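Local structure of enoyl-acyl carrier protein reductase (Uncultured bacterium, 6KIA) at residues N35-E40 with P408-E413; N14-G19 with N154-H159; K314-G319 with I429-N434. The protein reduces the double bond of enoyl-acyl carrier protein, probably with NADH as hydride donor, and is linked to resistance against triclosan. One frame throughout, in Å; residues are numbered along the deposited sequence.

Contact 1: residues N35-E40 with P408-E413; sequences NGLINE and PLMFHE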
loop_
_atom_site.group_PDB
_atom_site.type_symbol
_atom_site.label_atom_id
_atom_site.label_comp_id
_atom_site.label_asym_id
_atom_site.label_seq_id
_atom_site.Cartn_x
_atom_site.Cartn_y
_atom_site.Cartn_z
ATOM N N ASN A 35 -3.006 -7.050 7.203
ATOM C CA ASN A 35 -3.488 -7.601 8.484
ATOM C C ASN A 35 -5.004 -7.552 8.583
ATOM O O ASN A 35 -5.612 -8.508 9.060
ATOM C CB ASN A 35 -2.869 -6.873 9.675
ATOM C CG ASN A 35 -1.441 -7.275 9.901
ATOM O OD1 ASN A 35 -1.154 -8.384 10.382
ATOM N ND2 ASN A 35 -0.525 -6.414 9.494
ATOM N N GLY A 36 -5.622 -6.444 8.172
ATOM C CA GLY A 36 -7.081 -6.362 8.252
ATOM C C GLY A 36 -7.770 -7.467 7.453
ATOM O O GLY A 36 -8.744 -8.107 7.894
ATOM N N LEU A 37 -7.292 -7.657 6.229
ATOM C CA LEU A 37 -7.948 -8.559 5.294
ATOM C C LEU A 37 -7.719 -10.015 5.672
ATOM O O LEU A 37 -8.646 -10.830 5.675
ATOM C CB LEU A 37 -7.442 -8.279 3.874
ATOM C CG LEU A 37 -7.979 -9.176 2.754
ATOM C CD1 LEU A 37 -9.505 -9.209 2.766
ATOM C CD2 LEU A 37 -7.477 -8.661 1.424
ATOM N N ILE A 38 -6.481 -10.347 6.002
ATOM C CA ILE A 38 -6.162 -11.724 6.306
ATOM C C ILE A 38 -6.904 -12.182 7.574
ATOM O O ILE A 38 -7.414 -13.319 7.617
ATOM C CB ILE A 38 -4.647 -11.942 6.405
ATOM C CG1 ILE A 38 -4.358 -13.437 6.262
ATOM C CG2 ILE A 38 -4.088 -11.399 7.687
ATOM C CD1 ILE A 38 -2.897 -13.744 6.028
ATOM N N ASN A 39 -7.078 -11.290 8.546
ATOM C CA ASN A 39 -7.817 -11.698 9.735
ATOM C C ASN A 39 -9.258 -12.036 9.371
ATOM O O ASN A 39 -9.854 -12.997 9.905
ATOM C CB ASN A 39 -7.806 -10.601 10.803
ATOM C CG ASN A 39 -6.411 -10.314 11.343
ATOM O OD1 ASN A 39 -5.488 -11.119 11.198
ATOM N ND2 ASN A 39 -6.264 -9.174 11.995
ATOM N N GLU A 40 -9.810 -11.298 8.406
ATOM C CA GLU A 40 -11.168 -11.592 7.954
ATOM C C GLU A 40 -11.215 -12.970 7.322
ATOM O O GLU A 40 -12.116 -13.801 7.601
ATOM C CB GLU A 40 -11.659 -10.532 6.966
ATOM C CG GLU A 40 -11.935 -9.238 7.678
ATOM C CD GLU A 40 -13.159 -9.344 8.557
ATOM O OE1 GLU A 40 -14.148 -9.977 8.127
ATOM O OE2 GLU A 40 -13.091 -8.888 9.706
ATOM N N PRO A 408 -12.836 -5.897 6.653
ATOM C CA PRO A 408 -14.156 -6.401 6.279
ATOM C C PRO A 408 -14.700 -5.713 5.043
ATOM O O PRO A 408 -15.397 -6.350 4.260
ATOM C CB PRO A 408 -15.015 -6.124 7.517
ATOM C CG PRO A 408 -14.234 -5.158 8.319
ATOM C CD PRO A 408 -12.807 -5.410 8.035
ATOM N N LEU A 409 -14.398 -4.430 4.854
ATOM C CA LEU A 409 -14.825 -3.779 3.629
ATOM C C LEU A 409 -14.298 -4.513 2.393
ATOM O O LEU A 409 -15.075 -4.831 1.496
ATOM C CB LEU A 409 -14.363 -2.315 3.594
ATOM C CG LEU A 409 -15.170 -1.367 4.501
ATOM C CD1 LEU A 409 -14.554 0.033 4.522
ATOM C CD2 LEU A 409 -16.635 -1.308 4.075
ATOM N N MET A 410 -12.991 -4.774 2.331
ATOM C CA MET A 410 -12.426 -5.427 1.163
ATOM C C MET A 410 -12.890 -6.892 1.098
ATOM O O MET A 410 -13.256 -7.385 0.022
ATOM C CB MET A 410 -10.911 -5.337 1.181
ATOM C CG MET A 410 -10.425 -3.893 1.034
ATOM S SD MET A 410 -8.643 -3.745 1.210
ATOM C CE MET A 410 -8.023 -4.748 -0.164
ATOM N N PHE A 411 -12.925 -7.559 2.253
ATOM C CA PHE A 411 -13.295 -8.980 2.274
ATOM C C PHE A 411 -14.720 -9.174 1.771
ATOM O O PHE A 411 -14.986 -10.063 0.941
ATOM C CB PHE A 411 -13.142 -9.564 3.684
ATOM C CG PHE A 411 -13.359 -11.059 3.731
ATOM C CD1 PHE A 411 -12.447 -11.928 3.163
ATOM C CD2 PHE A 411 -14.507 -11.575 4.319
ATOM C CE1 PHE A 411 -12.681 -13.329 3.188
ATOM C CE2 PHE A 411 -14.742 -12.956 4.356
ATOM C CZ PHE A 411 -13.819 -13.824 3.796
ATOM N N HIS A 412 -15.648 -8.335 2.239
ATOM C CA HIS A 412 -17.041 -8.497 1.827
ATOM C C HIS A 412 -17.322 -7.927 0.431
ATOM O O HIS A 412 -18.074 -8.527 -0.340
ATOM C CB HIS A 412 -17.987 -7.883 2.873
ATOM C CG HIS A 412 -18.047 -8.653 4.155
ATOM N ND1 HIS A 412 -18.432 -9.977 4.207
ATOM C CD2 HIS A 412 -17.811 -8.280 5.438
ATOM C CE1 HIS A 412 -18.418 -10.389 5.463
ATOM N NE2 HIS A 412 -18.036 -9.383 6.228
ATOM N N GLU A 413 -16.722 -6.786 0.081
ATOM C CA GLU A 413 -16.922 -6.265 -1.255
ATOM C C GLU A 413 -16.406 -7.262 -2.298
ATOM O O GLU A 413 -16.976 -7.386 -3.382
ATOM C CB GLU A 413 -16.224 -4.917 -1.422
ATOM C CG GLU A 413 -16.535 -4.198 -2.741
ATOM C CD GLU A 413 -18.011 -3.815 -2.880
ATOM O OE1 GLU A 413 -18.750 -3.786 -1.867
ATOM O OE2 GLU A 413 -18.422 -3.509 -4.011
#

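Contact 2: residues N14-G19 with N154-H159; sequences NIFRKG and NAFFAH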
loop_
_atom_site.group_PDB
_atom_site.type_symbol
_atom_site.label_atom_id
_atom_site.label_comp_id
_atom_site.label_asym_id
_atom_site.label_seq_id
_atom_site.Cartn_x
_atom_site.Cartn_y
_atom_site.Cartn_z
ATOM N N ASN A 14 -21.237 -12.440 1.584
ATOM C CA ASN A 14 -20.047 -13.266 1.698
ATOM C C ASN A 14 -20.263 -14.627 1.050
ATOM O O ASN A 14 -21.247 -15.313 1.328
ATOM C CB ASN A 14 -19.621 -13.491 3.156
ATOM C CG ASN A 14 -18.573 -14.603 3.286
ATOM O OD1 ASN A 14 -17.460 -14.477 2.761
ATOM N ND2 ASN A 14 -18.897 -15.664 4.015
ATOM N N ILE A 15 -19.326 -15.023 0.206
ATOM C CA ILE A 15 -19.379 -16.345 -0.423
ATOM C C ILE A 15 -18.314 -17.307 0.098
ATOM O O ILE A 15 -18.300 -18.486 -0.278
ATOM C CB ILE A 15 -19.212 -16.236 -1.946
ATOM C CG1 ILE A 15 -17.814 -15.704 -2.296
ATOM C CG2 ILE A 15 -20.286 -15.330 -2.533
ATOM C CD1 ILE A 15 -17.513 -15.732 -3.780
ATOM N N PHE A 16 -17.407 -16.819 0.939
ATOM C CA PHE A 16 -16.265 -17.626 1.347
ATOM C C PHE A 16 -16.560 -18.455 2.598
ATOM O O PHE A 16 -17.225 -17.999 3.545
ATOM C CB PHE A 16 -15.022 -16.738 1.546
ATOM C CG PHE A 16 -14.631 -15.979 0.299
ATOM C CD1 PHE A 16 -13.971 -16.626 -0.737
ATOM C CD2 PHE A 16 -14.932 -14.621 0.161
ATOM C CE1 PHE A 16 -13.628 -15.947 -1.901
ATOM C CE2 PHE A 16 -14.587 -13.932 -1.021
ATOM C CZ PHE A 16 -13.925 -14.619 -2.044
ATOM N N ARG A 17 -16.076 -19.691 2.574
ATOM C CA ARG A 17 -16.396 -20.678 3.598
ATOM C C ARG A 17 -15.174 -21.549 3.857
ATOM O O ARG A 17 -14.188 -21.450 3.134
ATOM C CB ARG A 17 -17.582 -21.542 3.141
ATOM C CG ARG A 17 -18.721 -21.616 4.136
ATOM C CD ARG A 17 -20.065 -21.795 3.441
ATOM N NE ARG A 17 -20.937 -20.637 3.647
ATOM C CZ ARG A 17 -21.301 -19.797 2.682
ATOM N NH1 ARG A 17 -20.886 -19.997 1.435
ATOM N NH2 ARG A 17 -22.087 -18.765 2.954
ATOM N N LYS A 18 -15.246 -22.408 4.873
ATOM C CA LYS A 18 -14.269 -23.487 5.049
ATOM C C LYS A 18 -13.973 -24.229 3.742
ATOM O O LYS A 18 -14.898 -24.634 3.035
ATOM C CB LYS A 18 -14.791 -24.491 6.083
ATOM C CG LYS A 18 -13.736 -25.409 6.685
ATOM C CD LYS A 18 -14.403 -26.550 7.444
ATOM C CE LYS A 18 -15.445 -27.251 6.578
ATOM N NZ LYS A 18 -16.225 -28.266 7.343
ATOM N N GLY A 19 -12.686 -24.401 3.436
ATOM C CA GLY A 19 -12.272 -25.096 2.235
ATOM C C GLY A 19 -11.851 -24.155 1.124
ATOM O O GLY A 19 -11.065 -24.540 0.244
ATOM N N ASN A 154 -13.686 -21.664 -3.837
ATOM C CA ASN A 154 -13.496 -20.249 -4.147
ATOM C C ASN A 154 -12.073 -19.887 -3.815
ATOM O O ASN A 154 -11.507 -20.434 -2.878
ATOM C CB ASN A 154 -14.472 -19.381 -3.349
ATOM C CG ASN A 154 -15.926 -19.678 -3.672
ATOM O OD1 ASN A 154 -16.255 -20.054 -4.790
ATOM N ND2 ASN A 154 -16.806 -19.481 -2.688
ATOM N N ALA A 155 -11.477 -18.989 -4.598
ATOM C CA ALA A 155 -10.130 -18.535 -4.331
ATOM C C ALA A 155 -10.093 -16.989 -4.304
ATOM O O ALA A 155 -10.696 -16.303 -5.141
ATOM C CB ALA A 155 -9.147 -19.087 -5.370
ATOM N N PHE A 156 -9.338 -16.477 -3.346
ATOM C CA PHE A 156 -9.189 -15.047 -3.087
ATOM C C PHE A 156 -7.693 -14.762 -3.116
ATOM O O PHE A 156 -6.953 -15.154 -2.205
ATOM C CB PHE A 156 -9.815 -14.726 -1.706
ATOM C CG PHE A 156 -9.972 -13.253 -1.380
ATOM C CD1 PHE A 156 -11.054 -12.829 -0.615
ATOM C CD2 PHE A 156 -9.130 -12.293 -1.916
ATOM C CE1 PHE A 156 -11.231 -11.460 -0.302
ATOM C CE2 PHE A 156 -9.304 -10.932 -1.608
ATOM C CZ PHE A 156 -10.360 -10.537 -0.822
ATOM N N PHE A 157 -7.238 -14.097 -4.180
ATOM C CA PHE A 157 -5.829 -13.743 -4.316
ATOM C C PHE A 157 -5.670 -12.292 -3.898
ATOM O O PHE A 157 -6.220 -11.414 -4.557
ATOM C CB PHE A 157 -5.330 -13.926 -5.765
ATOM C CG PHE A 157 -5.309 -15.352 -6.242
ATOM C CD1 PHE A 157 -4.184 -16.149 -6.059
ATOM C CD2 PHE A 157 -6.397 -15.870 -6.899
ATOM C CE1 PHE A 157 -4.148 -17.457 -6.526
ATOM C CE2 PHE A 157 -6.380 -17.166 -7.379
ATOM C CZ PHE A 157 -5.253 -17.979 -7.174
ATOM N N ALA A 158 -4.957 -12.034 -2.798
ATOM C CA ALA A 158 -4.816 -10.664 -2.292
ATOM C C ALA A 158 -3.395 -10.114 -2.542
ATOM O O ALA A 158 -2.421 -10.498 -1.885
ATOM C CB ALA A 158 -5.162 -10.619 -0.799
ATOM N N HIS A 159 -3.287 -9.220 -3.515
ATOM C CA HIS A 159 -2.007 -8.600 -3.883
ATOM C C HIS A 159 -1.703 -7.462 -2.934
ATOM O O HIS A 159 -2.592 -6.684 -2.624
ATOM C CB HIS A 159 -2.103 -8.115 -5.328
ATOM C CG HIS A 159 -0.917 -7.357 -5.828
ATOM N ND1 HIS A 159 -0.740 -6.011 -5.580
ATOM C CD2 HIS A 159 0.095 -7.723 -6.654
ATOM C CE1 HIS A 159 0.362 -5.598 -6.179
ATOM N NE2 HIS A 159 0.885 -6.616 -6.841
#

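Contact 3: residues K314-G319 with I429-N434; sequences KKENGG and IAKQLN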
loop_
_atom_site.group_PDB
_atom_site.type_symbol
_atom_site.label_atom_id
_atom_site.label_comp_id
_atom_site.label_asym_id
_atom_site.label_seq_id
_atom_site.Cartn_x
_atom_site.Cartn_y
_atom_site.Cartn_z
ATOM N N LYS A 314 -17.310 10.423 14.455
ATOM C CA LYS A 314 -18.447 11.050 15.117
ATOM C C LYS A 314 -19.574 11.250 14.133
ATOM O O LYS A 314 -20.753 11.039 14.459
ATOM C CB LYS A 314 -18.028 12.407 15.726
ATOM C CG LYS A 314 -17.206 12.288 16.986
ATOM C CD LYS A 314 -17.321 13.563 17.814
ATOM C CE LYS A 314 -17.002 13.319 19.275
ATOM N NZ LYS A 314 -16.612 14.600 19.928
ATOM N N LYS A 315 -19.218 11.594 12.906
ATOM C CA LYS A 315 -20.209 11.980 11.917
ATOM C C LYS A 315 -21.053 10.785 11.465
ATOM O O LYS A 315 -22.265 10.897 11.225
ATOM C CB LYS A 315 -19.503 12.601 10.717
ATOM C CG LYS A 315 -20.406 13.062 9.600
ATOM C CD LYS A 315 -19.575 13.682 8.476
ATOM C CE LYS A 315 -20.447 14.209 7.353
ATOM N NZ LYS A 315 -21.218 15.403 7.812
ATOM N N GLU A 316 -20.419 9.621 11.393
ATOM C CA GLU A 316 -21.089 8.460 10.831
ATOM C C GLU A 316 -21.820 7.641 11.883
ATOM O O GLU A 316 -21.568 6.451 12.051
ATOM C CB GLU A 316 -20.061 7.612 10.077
ATOM C CG GLU A 316 -19.434 8.373 8.936
ATOM C CD GLU A 316 -20.433 8.896 7.916
ATOM O OE1 GLU A 316 -21.484 8.252 7.697
ATOM O OE2 GLU A 316 -20.158 9.958 7.313
ATOM N N ASN A 317 -22.748 8.303 12.572
ATOM C CA ASN A 317 -23.533 7.687 13.645
ATOM C C ASN A 317 -22.626 7.157 14.759
ATOM O O ASN A 317 -22.797 6.030 15.243
ATOM C CB ASN A 317 -24.429 6.568 13.101
ATOM C CG ASN A 317 -25.480 6.120 14.109
ATOM O OD1 ASN A 317 -25.574 4.940 14.456
ATOM N ND2 ASN A 317 -26.267 7.071 14.591
ATOM N N GLY A 318 -21.631 7.956 15.136
ATOM C CA GLY A 318 -20.752 7.569 16.224
ATOM C C GLY A 318 -21.539 7.541 17.531
ATOM O O GLY A 318 -22.446 8.345 17.738
ATOM N N GLY A 319 -21.184 6.619 18.413
ATOM C CA GLY A 319 -21.788 6.543 19.732
ATOM C C GLY A 319 -20.694 6.373 20.758
ATOM O O GLY A 319 -19.643 7.004 20.635
ATOM N N ILE A 429 -15.238 3.853 5.874
ATOM C CA ILE A 429 -14.473 3.182 6.910
ATOM C C ILE A 429 -15.037 3.517 8.307
ATOM O O ILE A 429 -15.141 2.649 9.175
ATOM C CB ILE A 429 -12.985 3.571 6.805
ATOM C CG1 ILE A 429 -12.358 2.861 5.610
ATOM C CG2 ILE A 429 -12.218 3.276 8.096
ATOM C CD1 ILE A 429 -11.110 3.548 5.131
ATOM N N ALA A 430 -15.458 4.763 8.512
ATOM C CA ALA A 430 -16.071 5.140 9.779
ATOM C C ALA A 430 -17.407 4.412 9.961
ATOM O O ALA A 430 -17.703 3.916 11.057
ATOM C CB ALA A 430 -16.249 6.668 9.843
ATOM N N LYS A 431 -18.198 4.329 8.895
ATOM C CA LYS A 431 -19.462 3.564 8.950
ATOM C C LYS A 431 -19.215 2.107 9.372
ATOM O O LYS A 431 -19.877 1.591 10.292
ATOM C CB LYS A 431 -20.174 3.565 7.596
ATOM C CG LYS A 431 -20.774 4.889 7.169
ATOM C CD LYS A 431 -21.526 4.744 5.860
ATOM C CE LYS A 431 -22.275 6.016 5.510
ATOM N NZ LYS A 431 -22.857 5.920 4.147
ATOM N N GLN A 432 -18.263 1.463 8.702
ATOM C CA GLN A 432 -17.879 0.088 9.023
ATOM C C GLN A 432 -17.414 -0.035 10.500
ATOM O O GLN A 432 -17.822 -0.952 11.220
ATOM C CB GLN A 432 -16.768 -0.408 8.063
ATOM C CG GLN A 432 -16.255 -1.732 8.492
ATOM C CD GLN A 432 -17.232 -2.861 8.152
ATOM O OE1 GLN A 432 -17.754 -2.937 7.042
ATOM N NE2 GLN A 432 -17.598 -3.627 9.156
ATOM N N LEU A 433 -16.585 0.893 10.970
ATOM C CA LEU A 433 -16.047 0.760 12.321
ATOM C C LEU A 433 -17.130 0.995 13.392
ATOM O O LEU A 433 -17.179 0.295 14.404
ATOM C CB LEU A 433 -14.913 1.769 12.533
ATOM C CG LEU A 433 -13.589 1.452 11.822
ATOM C CD1 LEU A 433 -12.689 2.680 11.771
ATOM C CD2 LEU A 433 -12.928 0.294 12.572
ATOM N N ASN A 434 -18.030 1.933 13.142
ATOM C CA ASN A 434 -19.088 2.178 14.111
ATOM C C ASN A 434 -20.040 0.996 14.136
ATOM O O ASN A 434 -20.498 0.602 15.201
ATOM C CB ASN A 434 -19.796 3.494 13.822
ATOM C CG ASN A 434 -18.995 4.695 14.327
ATOM O OD1 ASN A 434 -18.222 4.589 15.296
ATOM N ND2 ASN A 434 -19.133 5.817 13.645
HETATM O O HOH W 1 -19.363 4.389 17.819
#

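Contact 1: residues N35-E40 with P408-E413
One face of the Phe411 ring is turned to the backbone of Glu40, whose C sits 4.3 Å above the ring centre, with O over the same face. At the ring edge, near its plane, comes Leu37 CD1, which also touches Phe411 CB at 3.8 Å. With CG anti to its own backbone N (chi1 -173°), Phe411 reaches toward helix 34-43. The His412 ring has Phe411 CD2 above one face, offset toward the rim; its ND1 is held by Ser13 O, while NE2 stays 4.4 Å from Glu40 OE1, near enough that the carboxylate might stabilise a protonated imidazole. Glu40 bends at chi2 (-70°) and folds over Pro408 at about a right angle. Its CG meets Pro408 N at 3.6 Å, where a proline has no N-H to offer and the helix is kinked, and its CD rests 3.9 Å from Pro408 CB. Leu37's other methyl, CD2, lies 4.3 Å from Met410 CE. No hydrogen bond crosses; the two axes come within 8.4 Å at -52°. Both helices pack on one face of the Rossmann sheet: Leu37 and Met410 reach Tyr239 of strand 234-240, Met410 also Tyr286 of strand 283-287, and Pro408 leans on Gln432 of helix 426-436.

Contact 2: residues N14-G19 with N154-H159
Phe16 O is gripped by one well-formed hydrogen bond, from Asn14 ND2 at 2.9 Å, which arrives in the carbonyl plane on a lone pair. The other end of the same carboxamide takes a second bond, Phe16 N to Asn14 OD1 at 3.0 Å, but here the donor stands 57° above the plane of the side-chain carbonyl. Together they clip the backbone of Phe16 to the Asn14 amide and fix that amide's rotation. The buried Phe16 ring, its CG anti to the carbonyl carbon, is sandwiched. Ile15 CG1, in the crowded position between N and carbonyl carbon, lies 3.8 Å above the ring plane over its centre, and Phe156 CD1 comes against the opposite face, 3.7 Å from Phe16 CZ. The two phenyl planes are inclined at 36°, so the rings meet obliquely. Asn154 CB touches Phe16 CE1 at 3.8 Å, its amide turned perpendicular to the ring. Its ND2 lies 3.0 Å from Ile15 O, while OD1 accepts from Gln233 N. Phe411 joins the aromatic cluster from helix 394-413. The Asn14 bond to Phe16 N makes an Asx turn, placed in the loop that leads into strand 21-25. That strand pairs in parallel with 155-159 on one side and 47-56 on the other, the arrangement of the central strands in a Rossmann dinucleotide-binding fold.

Contact 3: residues K314-G319 with I429-N434
Lys314 belongs to the last turn of helix 309-315 and turns away from helix 426-436, making a cation-pi contact with Trp326. Lys315 ends the helix, and its carbonyl receives a weak bond from Asn317 N that closes an inverse gamma turn centred on Glu316. From this turn Glu316 points at the neighbouring helix. Its chain, bent at chi2 (-58°), lays CG on Ala430 CB at 3.7 Å and carries OE1 alongside the extended Lys431 chain, where it touches CE of Lys431 at 3.2 Å. The ammonium lies beyond salt-bridge range, Glu316 OE1 to Lys431 NZ being 4.5 Å; Lys431 NZ makes a weak hydrogen bond to Arg8 O instead, and Glu316 OE2 is bonded to Tyr252 OH. The backbone of Glu316 provides the direct hydrogen bond, its O accepting from Asn434 ND2 at 3.0 Å with the donor 62° above the carbonyl plane. Since the same ND2 also binds Leu313 O, one side-chain amide, on the helix 426-436 that follows edge strand 421-423 of the Rossmann sheet, holds two carbonyls at the C-terminal end of helix 309-315. Asn317 takes left-handed helical backbone angles, which turns the chain so that Gly318 N can bond back to Lys314 O at 3.3 Å. Gly318 CA then packs 3.5 Å from Asn434 ND2. Gly319 stands at the N-cap of helix 320-331, and a water accepts from Gly319 N at 2.9 Å while donating to Asn434 OD1 at 2.8 Å.

In the fold
Contact 1 is the middle member of the three, its centre 11 Å from that of contact 2 and 18 Å from that of contact 3. It meets contact 2 through Phe411 CD1 against Phe156 CE1 at 3.7 Å, and through Leu37 CD2 on Ala158 CB at 3.8 Å. On its other side Leu409 CD1 packs on Ile429 CG1 at 3.7 Å. Contacts 2 and 3 do not touch, their nearest atoms being about 11 Å apart. The bound NADH lies closest to contact 1 of the first two: the Met410 side chain is about 8 Å from it and that of Phe156 about 13 Å, so neither side chain is in contact with the cofactor.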